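Local structure of bacteriorhodopsin (Nanosalina sp., 6EYU) at residues 57-62 with 204-209; 89-94 with 222-227; 147-152 with 162-167; 178-183 with 194-199. The protein pumps protons inward across the membrane as a xenorhodopsin, using light absorbed by its bound retinal. All coordinates share one frame; numbering follows the deposited sequence.

Contact 1. Residues 57-62 with 204-209; sequences LMYTNF and ALVVLP. With MUN ([(2~{S})-2,3-bis(oxidanyl)propyl] (~{E})-undec-2-enoate), chain S.
Tyr59 reaches almost alone across a gap of 13.1 Å between two nearly antiparallel helix axes, and its phenol gives a hydrogen bond to the backbone carbonyl of Leu205. The modelled separation of Tyr59 OH and Leu205 O, 2.4 Å, is very short, so its exact value is doubtful. Leu205 O is available because Pro209, one turn further on, has no N-H to give it, and the phenol appears to take the place of the missing helical donor. Leu205 O lies at the edge of the Tyr59 ring, in its plane. Val206 packs there as well, its CG2 4.0 Å from Tyr59 CE2, while Pro209 CG lies 3.8 Å from Tyr59 OH. On one face, Phe62 CE2 stands 3.9 Å above the ring centre of Tyr59, the two rings meeting edge over face. A first torsion displaced from the usual staggered position (chi1 -96°) carries the phenol across to helix 198-230. Tyr20 of helix 14-38 meets Tyr59, Val206 and Pro209, and Asp76 of helix 72-93 touches Tyr59; Pro209 also borders the retinal, so the bridge sits within the helical bundle beside the chromophore pocket.

Contact 2. Residues 89-94 with 222-227; sequences GLTAFH and YLIHKA. With MUN ([(2~{S})-2,3-bis(oxidanyl)propyl] (~{E})-undec-2-enoate), chain L; MUN ([(2~{S})-2,3-bis(oxidanyl)propyl] (~{E})-undec-2-enoate), chain T.
Thr91 and Ile224 join two helices of the seven-helix microbial rhodopsin bundle, close to the end of helix 72-93 and on the last turns of helix 198-230. The pairing is small and apolar, with no hydrogen bond between the segments. Thr91 CG2 touches the CG1-CD1 arm of Ile224, 4.0 Å from each atom. In the threonine, OG1 lies beside the backbone N (chi1 -53°), which leaves CG2 anti to that N and pressed on Ile224, while OG1 is used in polar bonding within the bundle. That hydroxyl is hydrogen-bonded to Ala87 O, one turn earlier on the same helix, and also to Asp220 OD1 on helix 198-230, so a buried polar atom has two partners and the helices are tied by more than packing. His94 extends the contact further along the chain; its NE2 comes within 4.2 Å of Ile224 CG2 and has a weak hydrogen bond to Glu228 OE1. Ile224 thus lies against the threonine through its CG1 branch and against the imidazole through its CG2 branch, with Val40 of a loop also touching it. The other side of helix 198-230 meets lipid-like molecules bound in the crystal. One monoacylglycerol lays its ester and glycerol end along Tyr222 and Lys226, with its OAB 3.3 Å from Tyr222 CB. A second places its CAI carbon at the edge of the Tyr222 ring, 3.8 Å from Tyr222 CE1.

Contact 3. Residues 147-152 with 162-167; sequences PFREIA and AYKILA
The ring of Tyr163 is covered on both faces: the carbonyl oxygen of Phe148 lies 3.9 Å above its plane on one, and Ala167 CB, from the next turn of its own helix, sits 3.7 Å above the plane on the other. Both are displaced toward the rim. The approaches of Ala152 CB and Arg149 CA are oblique, the former 3.5 Å from Tyr163 CD2 and the latter 3.6 Å from Tyr163 CE2. A single phenol is thereby laid along a full turn of helix 147-152. It gets there because CG stands anti to the backbone N (chi1 169°), which sends the ring across to the facing helix. The side chains of Phe148 and Tyr163 cross at about a right angle, with Phe148 CB 3.7 Å from Tyr163 CZ. The phenolic oxygen is hydrogen-bonded to Leu144 O, at the end of helix 128-145, just before the short helix, and this bond probably helps hold the ring in place. On the more exposed side of the contact, Arg149 and Lys164 lie alongside each other, Arg149 CG being 4.3 Å from Lys164 CD. Arg149 NE and Lys164 NZ both form salt bridges with one carboxylate oxygen, Glu153 OE2, their aliphatic parts coming near each other while both ends bind the same anion. The two segments run nearly antiparallel, at 154°, as in a helical hairpin. The side chain of Phe148 packs on Leu103, Leu104 and Leu107 of helix 101-124, while Tyr163 also packs on Leu88 and Ala92 of helix 72-93.

Contact 4. Residues 178-183 with 194-199; sequences PTVWYI and NILDPT. With RET (retinal), chain D; MUN ([(2~{S})-2,3-bis(oxidanyl)propyl] (~{E})-undec-2-enoate), chain S.
Ile183 lays the CG1-CD1 arm of its side chain obliquely across Leu196, with Ile183 CD1 3.8 Å from Leu196 CG. That arm is held between the backbone N and the carbonyl carbon (chi1 66°), a rotation that directs it at the leucine, whereas the branch point faces the other neighbour: Ile183 CB is 4.0 Å from Ile195 CD1. Val180, one turn back, meets the same leucine at about a right angle, its CG2 4.0 Å from Leu196 CD1. The far methyl of Leu196, CD2, touches the glycerol-ester end of a bound monoacylglycerol, whose OAJ lies 3.6 Å away, and Ile195 borders the same molecule. Across helix 157-183, Trp181 has retinal C17 over one face of its indole, 3.7 Å from Trp181 CG, and Pro178 also flanks the chromophore. Asp197 occupies the N-cap position of helix 198-230, its OD1 accepting a hydrogen bond from Gln200 N. The link between the segments is polar as well as greasy: Ile195 N donates to Ile183 O at 2.7 Å, nearly in line with the carbonyl (C=O...N 169°), and Leu196 N adds a weak bond to the same oxygen. A carbonyl at the C-terminal end of helix 157-183, where helical donors run out, is therefore satisfied by the returning chain, and the loop is closed by backbone bonding reinforced with aliphatic packing.

Overall arrangement
Contacts 1 and 4 lie on one side of the chain's centre, contacts 2 and 3 on the other; the centres of contacts 2 and 4 are about 34 Å apart. Three of the four use helix 198-230, and helix 157-183 takes part in contacts 3 and 4. Within each pair the packing is continuous: Leu205 CD1 meets Val180 CG1 at 3.8 Å, and Ala92 CB meets Tyr163 CD1 at 3.4 Å. Contacts 1 and 4 flank the retinal through Pro209, Pro178 and Trp181, and both touch the same monoacylglycerol. Contacts 2 and 3, with centres about 9 Å apart, pack helices away from the chromophore, showing how a membrane bundle is joined on both sides of its centre.

Contact 1. Residues 57-62 with 204-209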
# COMPACT_ATOMS: atom_id res chain seq x y z
N LEU A 57 -10.13 12.79 6.75
CA LEU A 57 -9.91 13.21 5.37
C LEU A 57 -10.90 12.52 4.44
O LEU A 57 -11.60 13.19 3.67
CB LEU A 57 -8.47 12.89 4.94
CG LEU A 57 -7.44 13.94 5.35
CD1 LEU A 57 -6.04 13.52 4.92
CD2 LEU A 57 -7.81 15.29 4.78
N MET A 58 -11.00 11.20 4.54
CA MET A 58 -11.79 10.42 3.61
C MET A 58 -13.26 10.84 3.67
O MET A 58 -13.98 10.78 2.67
CB MET A 58 -11.67 8.93 3.91
CG MET A 58 -10.31 8.34 3.54
SD MET A 58 -9.59 9.10 2.08
CE MET A 58 -10.80 8.66 0.83
N TYR A 59 -13.67 11.38 4.82
CA TYR A 59 -15.08 11.70 5.04
C TYR A 59 -15.44 13.06 4.45
O TYR A 59 -16.62 13.39 4.30
CB TYR A 59 -15.40 11.69 6.54
CG TYR A 59 -15.98 10.38 7.03
CD1 TYR A 59 -15.25 9.20 6.93
CD2 TYR A 59 -17.23 10.33 7.62
CE1 TYR A 59 -15.75 8.01 7.43
CE2 TYR A 59 -17.74 9.15 8.12
CZ TYR A 59 -16.99 7.99 8.03
OH TYR A 59 -17.51 6.81 8.50
N THR A 60 -14.42 13.84 4.08
CA THR A 60 -14.65 15.10 3.38
C THR A 60 -15.26 14.84 2.01
O THR A 60 -15.72 15.77 1.33
CB THR A 60 -13.34 15.89 3.20
OG1 THR A 60 -12.38 15.09 2.50
CG2 THR A 60 -12.78 16.31 4.55
N ASN A 61 -15.31 13.57 1.61
CA ASN A 61 -15.85 13.20 0.31
C ASN A 61 -17.37 13.04 0.38
O ASN A 61 -18.03 12.89 -0.65
CB ASN A 61 -15.22 11.90 -0.19
CG ASN A 61 -13.80 12.10 -0.70
OD1 ASN A 61 -13.59 12.77 -1.71
ND2 ASN A 61 -12.84 11.48 -0.03
N PHE A 62 -17.93 13.15 1.58
CA PHE A 62 -19.37 13.26 1.74
C PHE A 62 -19.81 14.72 1.76
O PHE A 62 -20.95 15.04 1.43
CB PHE A 62 -19.83 12.56 3.02
CG PHE A 62 -19.51 11.09 3.04
CD1 PHE A 62 -19.99 10.24 2.05
CD2 PHE A 62 -18.77 10.55 4.08
CE1 PHE A 62 -19.70 8.89 2.07
CE2 PHE A 62 -18.47 9.20 4.10
CZ PHE A 62 -18.93 8.37 3.10
N ALA A 204 -25.01 6.18 11.52
CA ALA A 204 -24.45 5.01 12.18
C ALA A 204 -22.97 4.87 11.88
O ALA A 204 -22.17 4.51 12.75
CB ALA A 204 -25.20 3.76 11.74
N LEU A 205 -22.60 5.13 10.62
CA LEU A 205 -21.22 5.02 10.19
C LEU A 205 -20.46 6.31 10.46
O LEU A 205 -19.36 6.52 9.94
CB LEU A 205 -21.16 4.69 8.69
CG LEU A 205 -21.03 3.21 8.33
CD1 LEU A 205 -21.55 2.32 9.45
CD2 LEU A 205 -21.77 2.93 7.03
N VAL A 206 -21.07 7.21 11.23
CA VAL A 206 -20.33 8.28 11.89
C VAL A 206 -20.12 7.96 13.36
O VAL A 206 -19.01 8.08 13.88
CB VAL A 206 -21.07 9.63 11.77
CG1 VAL A 206 -20.52 10.62 12.78
CG2 VAL A 206 -20.94 10.18 10.36
N VAL A 207 -21.19 7.52 14.03
CA VAL A 207 -21.17 7.37 15.48
C VAL A 207 -20.35 6.14 15.88
O VAL A 207 -19.66 6.16 16.90
CB VAL A 207 -22.59 7.23 16.05
CG1 VAL A 207 -23.22 5.92 15.61
CG2 VAL A 207 -22.55 7.32 17.57
N LEU A 208 -20.41 5.09 15.07
CA LEU A 208 -19.70 3.85 15.37
C LEU A 208 -18.19 4.04 15.20
O LEU A 208 -17.41 3.53 16.00
CB LEU A 208 -20.20 2.71 14.48
CG LEU A 208 -21.55 2.12 14.88
CD1 LEU A 208 -22.07 1.19 13.79
CD2 LEU A 208 -21.45 1.39 16.21
N PRO A 209 -17.79 4.77 14.15
CA PRO A 209 -16.37 5.07 13.98
C PRO A 209 -15.83 6.03 15.03
O PRO A 209 -14.66 5.96 15.39
CB PRO A 209 -16.31 5.69 12.59
CG PRO A 209 -17.43 5.05 11.85
CD PRO A 209 -18.52 4.83 12.87
CAR MUN S . -23.47 3.12 20.11
CAQ MUN S . -24.80 3.78 19.73
CAP MUN S . -25.18 3.40 18.30
CAO MUN S . -25.84 4.60 17.62
CAN MUN S . -26.58 4.14 16.37
CAM MUN S . -26.80 5.35 15.45
CAK MUN S . -28.30 5.59 15.27
CAH MUN S . -28.69 5.26 13.83
CAF MUN S . -30.21 5.09 13.72
CAC MUN S . -30.73 3.64 13.69
CAA MUN S . -32.24 3.41 13.52
OAD MUN S . -33.04 4.29 13.84
OAB MUN S . -32.60 2.13 13.22
CAE MUN S . -33.92 1.89 13.72
CAG MUN S . -34.89 1.68 12.55
OAJ MUN S . -34.27 2.12 11.34
CAI MUN S . -35.24 0.20 12.43
OAL MUN S . -36.65 0.06 12.26

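Contact 2. Residues 89-94 with 222-227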
# COMPACT_ATOMS: atom_id res chain seq x y z
N GLY A 89 -2.51 -4.92 18.35
CA GLY A 89 -1.40 -5.87 18.28
C GLY A 89 -0.21 -5.41 19.09
O GLY A 89 0.37 -6.18 19.86
N LEU A 90 0.15 -4.14 18.93
CA LEU A 90 1.34 -3.59 19.58
C LEU A 90 1.12 -3.46 21.08
O LEU A 90 2.02 -3.74 21.87
CB LEU A 90 1.68 -2.22 18.99
CG LEU A 90 2.23 -2.30 17.56
CD1 LEU A 90 2.74 -0.94 17.10
CD2 LEU A 90 3.33 -3.35 17.50
N THR A 91 -0.09 -3.10 21.47
CA THR A 91 -0.50 -3.15 22.86
C THR A 91 -0.18 -4.51 23.46
O THR A 91 0.46 -4.61 24.51
CB THR A 91 -2.01 -2.88 23.02
OG1 THR A 91 -2.35 -1.66 22.35
CG2 THR A 91 -2.39 -2.78 24.48
N ALA A 92 -0.68 -5.56 22.82
CA ALA A 92 -0.42 -6.93 23.27
C ALA A 92 1.08 -7.20 23.33
O ALA A 92 1.56 -7.85 24.26
CB ALA A 92 -1.11 -7.92 22.35
N PHE A 93 1.80 -6.73 22.32
CA PHE A 93 3.23 -6.98 22.23
C PHE A 93 3.98 -6.22 23.31
O PHE A 93 5.13 -6.54 23.63
CB PHE A 93 3.75 -6.57 20.85
CG PHE A 93 3.39 -7.54 19.76
CD1 PHE A 93 2.59 -8.64 20.03
CD2 PHE A 93 3.88 -7.36 18.47
CE1 PHE A 93 2.27 -9.54 19.03
CE2 PHE A 93 3.56 -8.26 17.47
CZ PHE A 93 2.75 -9.35 17.75
N HIS A 94 3.32 -5.23 23.89
CA HIS A 94 4.02 -4.16 24.60
C HIS A 94 4.81 -4.72 25.78
O HIS A 94 5.92 -4.27 26.06
CB HIS A 94 3.03 -3.11 25.09
CG HIS A 94 3.67 -1.95 25.77
ND1 HIS A 94 4.64 -1.17 25.17
CD2 HIS A 94 3.56 -1.49 27.04
CE1 HIS A 94 5.06 -0.25 26.02
NE2 HIS A 94 4.42 -0.42 27.16
N TYR A 222 -4.44 5.36 27.64
CA TYR A 222 -4.67 5.50 29.07
C TYR A 222 -4.63 4.14 29.77
O TYR A 222 -4.11 4.02 30.88
CB TYR A 222 -6.01 6.19 29.33
CG TYR A 222 -5.92 7.69 29.41
CD1 TYR A 222 -5.45 8.32 30.56
CD2 TYR A 222 -6.29 8.49 28.33
CE1 TYR A 222 -5.36 9.70 30.63
CE2 TYR A 222 -6.20 9.87 28.40
CZ TYR A 222 -5.74 10.47 29.55
OH TYR A 222 -5.65 11.84 29.62
N LEU A 223 -5.11 3.11 29.09
CA LEU A 223 -5.12 1.76 29.65
C LEU A 223 -3.69 1.24 29.82
O LEU A 223 -3.36 0.65 30.85
CB LEU A 223 -5.91 0.81 28.74
CG LEU A 223 -7.21 0.26 29.32
CD1 LEU A 223 -7.95 1.34 30.09
CD2 LEU A 223 -8.09 -0.32 28.22
N ILE A 224 -2.88 1.39 28.77
CA ILE A 224 -1.46 1.10 28.86
C ILE A 224 -0.82 1.90 29.99
O ILE A 224 -0.18 1.34 30.88
CB ILE A 224 -0.74 1.46 27.54
CG1 ILE A 224 -1.03 0.40 26.48
CG2 ILE A 224 0.76 1.60 27.77
CD1 ILE A 224 -0.70 0.85 25.07
N HIS A 225 -0.95 3.22 29.92
CA HIS A 225 -0.47 4.11 30.96
C HIS A 225 -0.82 3.56 32.34
O HIS A 225 0.07 3.28 33.15
CB HIS A 225 -1.08 5.50 30.78
CG HIS A 225 -0.78 6.44 31.90
ND1 HIS A 225 0.50 6.85 32.20
CD2 HIS A 225 -1.60 7.14 32.72
CE1 HIS A 225 0.46 7.73 33.19
NE2 HIS A 225 -0.80 7.92 33.52
N LYS A 226 -2.11 3.51 32.64
CA LYS A 226 -2.58 2.97 33.91
C LYS A 226 -1.86 1.67 34.24
O LYS A 226 -1.42 1.46 35.37
CB LYS A 226 -4.09 2.73 33.86
CG LYS A 226 -4.90 3.66 34.75
N ALA A 227 -1.84 0.75 33.28
CA ALA A 227 -1.25 -0.56 33.49
C ALA A 227 0.21 -0.43 33.90
O ALA A 227 0.69 -1.15 34.78
CB ALA A 227 -1.37 -1.40 32.22
CAR MUN L . -12.85 14.75 20.93
CAQ MUN L . -12.72 14.09 22.30
CAP MUN L . -13.30 12.68 22.25
CAO MUN L . -13.71 12.25 23.65
CAN MUN L . -13.21 10.83 23.92
CAM MUN L . -12.24 10.85 25.10
CAK MUN L . -12.75 9.91 26.19
CAH MUN L . -12.03 8.56 26.08
CAF MUN L . -11.96 7.89 27.45
CAC MUN L . -10.56 7.77 28.06
CAA MUN L . -10.48 7.02 29.39
OAD MUN L . -11.46 6.96 30.14
OAB MUN L . -9.24 6.59 29.73
CAE MUN L . -9.13 6.55 31.16
CAG MUN L . -9.21 5.09 31.63
OAJ MUN L . -8.68 4.23 30.62
CAI MUN L . -8.40 4.93 32.92
OAL MUN L . -7.13 5.55 32.76
CAN MUN T . -11.77 18.95 28.19
CAM MUN T . -11.67 17.61 28.92
CAK MUN T . -10.46 17.62 29.85
CAH MUN T . -10.38 16.30 30.61
CAF MUN T . -9.02 16.18 31.30
CAC MUN T . -8.88 15.03 32.30
CAA MUN T . -7.45 14.59 32.62
OAD MUN T . -6.49 15.25 32.24
OAB MUN T . -7.36 13.58 33.54
CAE MUN T . -6.69 12.46 32.96
CAG MUN T . -5.31 12.30 33.59
OAJ MUN T . -5.13 13.29 34.60
CAI MUN T . -5.19 10.90 34.21
OAL MUN T . -4.04 10.86 35.06

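Contact 3. Residues 147-152 with 162-167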
# COMPACT_ATOMS: atom_id res chain seq x y z
N PRO A 147 -4.42 -16.16 19.98
CA PRO A 147 -2.96 -16.04 19.93
C PRO A 147 -2.46 -14.69 20.44
O PRO A 147 -1.49 -14.64 21.19
CB PRO A 147 -2.63 -16.21 18.44
CG PRO A 147 -3.93 -16.03 17.71
CD PRO A 147 -5.00 -16.46 18.67
N PHE A 148 -3.17 -13.62 20.10
CA PHE A 148 -2.82 -12.29 20.59
C PHE A 148 -3.08 -12.18 22.08
O PHE A 148 -2.28 -11.60 22.82
CB PHE A 148 -3.61 -11.21 19.84
CG PHE A 148 -2.92 -10.71 18.61
CD1 PHE A 148 -1.86 -9.82 18.70
CD2 PHE A 148 -3.17 -11.30 17.38
CE1 PHE A 148 -1.14 -9.45 17.58
CE2 PHE A 148 -2.46 -10.93 16.25
CZ PHE A 148 -1.45 -10.00 16.36
N ARG A 149 -4.12 -12.87 22.54
CA ARG A 149 -4.45 -12.90 23.96
C ARG A 149 -3.38 -13.64 24.75
O ARG A 149 -2.96 -13.19 25.82
CB ARG A 149 -5.80 -13.58 24.17
CG ARG A 149 -6.20 -13.72 25.63
CD ARG A 149 -7.22 -14.83 25.81
NE ARG A 149 -6.82 -15.79 26.83
CZ ARG A 149 -7.61 -16.22 27.80
NH1 ARG A 149 -7.18 -17.14 28.65
NH2 ARG A 149 -8.84 -15.74 27.92
N GLU A 150 -2.92 -14.76 24.21
CA GLU A 150 -1.85 -15.53 24.83
C GLU A 150 -0.60 -14.67 24.98
O GLU A 150 0.10 -14.75 25.99
CB GLU A 150 -1.53 -16.77 23.99
CG GLU A 150 -2.54 -17.89 24.15
CD GLU A 150 -2.18 -19.12 23.34
OE1 GLU A 150 -0.98 -19.39 23.17
OE2 GLU A 150 -3.11 -19.78 22.83
N ILE A 151 -0.31 -13.86 23.97
CA ILE A 151 0.89 -13.05 23.96
C ILE A 151 0.77 -11.90 24.96
O ILE A 151 1.75 -11.54 25.63
CB ILE A 151 1.17 -12.46 22.56
CG1 ILE A 151 1.58 -13.57 21.59
CG2 ILE A 151 2.25 -11.39 22.64
CD1 ILE A 151 1.50 -13.17 20.14
N ALA A 152 -0.44 -11.40 25.13
CA ALA A 152 -0.71 -10.38 26.14
C ALA A 152 -0.52 -10.95 27.54
O ALA A 152 0.06 -10.30 28.41
CB ALA A 152 -2.12 -9.83 25.98
N ALA A 162 -5.30 -4.75 30.21
CA ALA A 162 -5.47 -3.68 29.23
C ALA A 162 -5.85 -4.25 27.87
O ALA A 162 -6.85 -3.84 27.28
CB ALA A 162 -4.19 -2.87 29.12
N TYR A 163 -5.06 -5.20 27.39
CA TYR A 163 -5.27 -5.77 26.06
C TYR A 163 -6.66 -6.39 25.95
O TYR A 163 -7.40 -6.11 25.01
CB TYR A 163 -4.21 -6.83 25.75
CG TYR A 163 -4.51 -7.64 24.52
CD1 TYR A 163 -4.27 -7.13 23.25
CD2 TYR A 163 -5.21 -8.84 24.61
CE1 TYR A 163 -4.68 -7.80 22.11
CE2 TYR A 163 -5.62 -9.52 23.48
CZ TYR A 163 -5.34 -9.00 22.23
OH TYR A 163 -5.72 -9.69 21.10
N LYS A 164 -7.02 -7.20 26.94
CA LYS A 164 -8.25 -7.98 26.88
C LYS A 164 -9.47 -7.07 26.87
O LYS A 164 -10.45 -7.33 26.16
CB LYS A 164 -8.33 -8.95 28.06
CG LYS A 164 -7.38 -10.14 27.95
CD LYS A 164 -7.88 -11.32 28.76
CE LYS A 164 -7.28 -11.34 30.16
NZ LYS A 164 -6.13 -12.28 30.26
N ILE A 165 -9.41 -5.99 27.63
CA ILE A 165 -10.45 -4.97 27.60
C ILE A 165 -10.58 -4.38 26.20
O ILE A 165 -11.65 -4.41 25.60
CB ILE A 165 -10.15 -3.82 28.59
CG1 ILE A 165 -10.47 -4.27 30.02
CG2 ILE A 165 -10.96 -2.59 28.23
CD1 ILE A 165 -9.63 -3.58 31.08
N LEU A 166 -9.47 -3.88 25.67
CA LEU A 166 -9.46 -3.27 24.35
C LEU A 166 -9.93 -4.26 23.29
O LEU A 166 -10.76 -3.94 22.44
CB LEU A 166 -8.06 -2.76 24.00
CG LEU A 166 -7.65 -1.45 24.66
CD1 LEU A 166 -6.13 -1.33 24.71
CD2 LEU A 166 -8.26 -0.26 23.94
N ALA A 167 -9.38 -5.47 23.34
CA ALA A 167 -9.70 -6.50 22.36
C ALA A 167 -11.20 -6.77 22.35
O ALA A 167 -11.81 -6.88 21.28
CB ALA A 167 -8.94 -7.78 22.67

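Contact 4. Residues 178-183 with 194-199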
# COMPACT_ATOMS: atom_id res chain seq x y z
N PRO A 178 -20.52 -4.86 9.51
CA PRO A 178 -21.14 -5.73 8.52
C PRO A 178 -22.64 -5.88 8.73
O PRO A 178 -23.38 -6.17 7.79
CB PRO A 178 -20.43 -7.08 8.72
CG PRO A 178 -19.76 -6.99 10.05
CD PRO A 178 -19.45 -5.54 10.26
N THR A 179 -23.10 -5.56 9.94
CA THR A 179 -24.53 -5.59 10.25
C THR A 179 -25.24 -4.37 9.67
O THR A 179 -26.21 -4.50 8.92
CB THR A 179 -24.78 -5.65 11.76
OG1 THR A 179 -24.04 -6.74 12.33
CG2 THR A 179 -26.26 -5.83 12.06
N VAL A 180 -24.74 -3.18 10.01
CA VAL A 180 -25.32 -1.95 9.49
C VAL A 180 -25.21 -1.89 7.97
O VAL A 180 -26.15 -1.52 7.28
CB VAL A 180 -24.62 -0.70 10.09
CG1 VAL A 180 -23.14 -0.97 10.30
CG2 VAL A 180 -24.83 0.50 9.18
N TRP A 181 -24.07 -2.35 7.45
CA TRP A 181 -23.85 -2.39 6.01
C TRP A 181 -24.93 -3.23 5.33
O TRP A 181 -25.51 -2.82 4.32
CB TRP A 181 -22.47 -2.97 5.70
CG TRP A 181 -22.04 -2.81 4.27
CD1 TRP A 181 -21.26 -1.81 3.77
CD2 TRP A 181 -22.19 -3.77 3.22
NE1 TRP A 181 -20.91 -2.09 2.47
CE2 TRP A 181 -21.48 -3.28 2.11
CE3 TRP A 181 -22.82 -5.01 3.13
CZ2 TRP A 181 -21.44 -3.97 0.89
CZ3 TRP A 181 -22.79 -5.68 1.92
CH2 TRP A 181 -22.10 -5.16 0.82
N TYR A 182 -25.28 -4.35 5.96
CA TYR A 182 -26.17 -5.32 5.34
C TYR A 182 -27.61 -4.83 5.35
O TYR A 182 -28.33 -4.99 4.37
CB TYR A 182 -26.07 -6.67 6.07
CG TYR A 182 -26.73 -7.81 5.34
CD1 TYR A 182 -28.08 -8.09 5.54
CD2 TYR A 182 -26.06 -8.49 4.33
CE1 TYR A 182 -28.72 -9.07 4.79
CE2 TYR A 182 -26.70 -9.46 3.58
CZ TYR A 182 -28.03 -9.74 3.81
OH TYR A 182 -28.65 -10.73 3.08
N ILE A 183 -28.02 -4.22 6.46
CA ILE A 183 -29.41 -3.83 6.64
C ILE A 183 -29.68 -2.46 6.04
O ILE A 183 -30.84 -2.06 5.87
CB ILE A 183 -29.80 -3.81 8.13
CG1 ILE A 183 -29.05 -2.70 8.87
CG2 ILE A 183 -29.52 -5.15 8.78
CD1 ILE A 183 -29.61 -2.38 10.24
N ASN A 194 -33.46 -3.66 3.61
CA ASN A 194 -33.54 -2.23 3.32
C ASN A 194 -34.11 -1.47 4.51
O ASN A 194 -35.10 -0.75 4.39
CB ASN A 194 -34.43 -1.98 2.09
CG ASN A 194 -33.63 -1.60 0.86
OD1 ASN A 194 -33.78 -0.50 0.33
ND2 ASN A 194 -32.86 -2.55 0.33
N ILE A 195 -33.48 -1.65 5.68
CA ILE A 195 -34.08 -1.22 6.94
C ILE A 195 -33.73 0.23 7.25
O ILE A 195 -34.59 1.01 7.66
CB ILE A 195 -33.62 -2.11 8.11
CG1 ILE A 195 -34.33 -3.47 8.06
CG2 ILE A 195 -33.90 -1.42 9.43
CD1 ILE A 195 -33.70 -4.52 8.94
N LEU A 196 -32.45 0.57 7.12
CA LEU A 196 -32.02 1.96 7.24
C LEU A 196 -32.15 2.68 5.90
O LEU A 196 -31.82 2.13 4.85
CB LEU A 196 -30.57 2.03 7.71
CG LEU A 196 -30.17 1.06 8.83
CD1 LEU A 196 -28.72 1.27 9.23
CD2 LEU A 196 -31.09 1.22 10.04
N ASP A 197 -32.57 3.94 5.95
CA ASP A 197 -32.34 4.87 4.85
C ASP A 197 -30.92 5.43 4.90
O ASP A 197 -30.21 5.23 5.89
CB ASP A 197 -33.35 6.02 4.92
CG ASP A 197 -32.97 7.07 5.94
OD1 ASP A 197 -31.99 6.86 6.68
OD2 ASP A 197 -33.65 8.12 6.01
N PRO A 198 -30.51 6.12 3.83
CA PRO A 198 -29.11 6.50 3.68
C PRO A 198 -28.60 7.37 4.83
O PRO A 198 -27.45 7.23 5.24
CB PRO A 198 -29.12 7.29 2.37
CG PRO A 198 -30.21 6.67 1.57
CD PRO A 198 -31.25 6.21 2.56
N THR A 199 -29.46 8.24 5.34
CA THR A 199 -29.06 9.16 6.41
C THR A 199 -28.78 8.40 7.70
O THR A 199 -27.79 8.65 8.38
CB THR A 199 -30.15 10.22 6.68
OG1 THR A 199 -30.49 10.88 5.45
CG2 THR A 199 -29.66 11.24 7.69
C1 RET D . -17.48 -4.46 5.40
C2 RET D . -17.69 -5.17 4.06
C3 RET D . -18.58 -6.40 4.21
C4 RET D . -17.89 -7.45 5.08
C5 RET D . -17.27 -6.80 6.32
C6 RET D . -17.10 -5.46 6.50
C7 RET D . -16.54 -4.98 7.74
C8 RET D . -16.31 -3.65 7.93
C9 RET D . -15.65 -3.21 9.14
C10 RET D . -15.44 -1.86 9.39
C11 RET D . -14.88 -1.33 10.57
C12 RET D . -14.73 0.05 10.46
C13 RET D . -14.09 0.89 11.39
C14 RET D . -13.98 2.27 11.15
C15 RET D . -13.29 3.19 11.93
C16 RET D . -16.35 -3.44 5.28
C17 RET D . -18.77 -3.75 5.83
C18 RET D . -16.84 -7.73 7.46
C19 RET D . -15.22 -4.25 10.18
C20 RET D . -13.52 0.30 12.69
CAR MUN S . -23.47 3.12 20.11
CAQ MUN S . -24.80 3.78 19.73
CAP MUN S . -25.18 3.40 18.30
CAO MUN S . -25.84 4.60 17.62
CAN MUN S . -26.58 4.14 16.37
CAM MUN S . -26.80 5.35 15.45
CAK MUN S . -28.30 5.59 15.27
CAH MUN S . -28.69 5.26 13.83
CAF MUN S . -30.21 5.09 13.72
CAC MUN S . -30.73 3.64 13.69
CAA MUN S . -32.24 3.41 13.52
OAD MUN S . -33.04 4.29 13.84
OAB MUN S . -32.60 2.13 13.22
CAE MUN S . -33.92 1.89 13.72
CAG MUN S . -34.89 1.68 12.55
OAJ MUN S . -34.27 2.12 11.34
CAI MUN S . -35.24 0.20 12.43
OAL MUN S . -36.65 0.06 12.26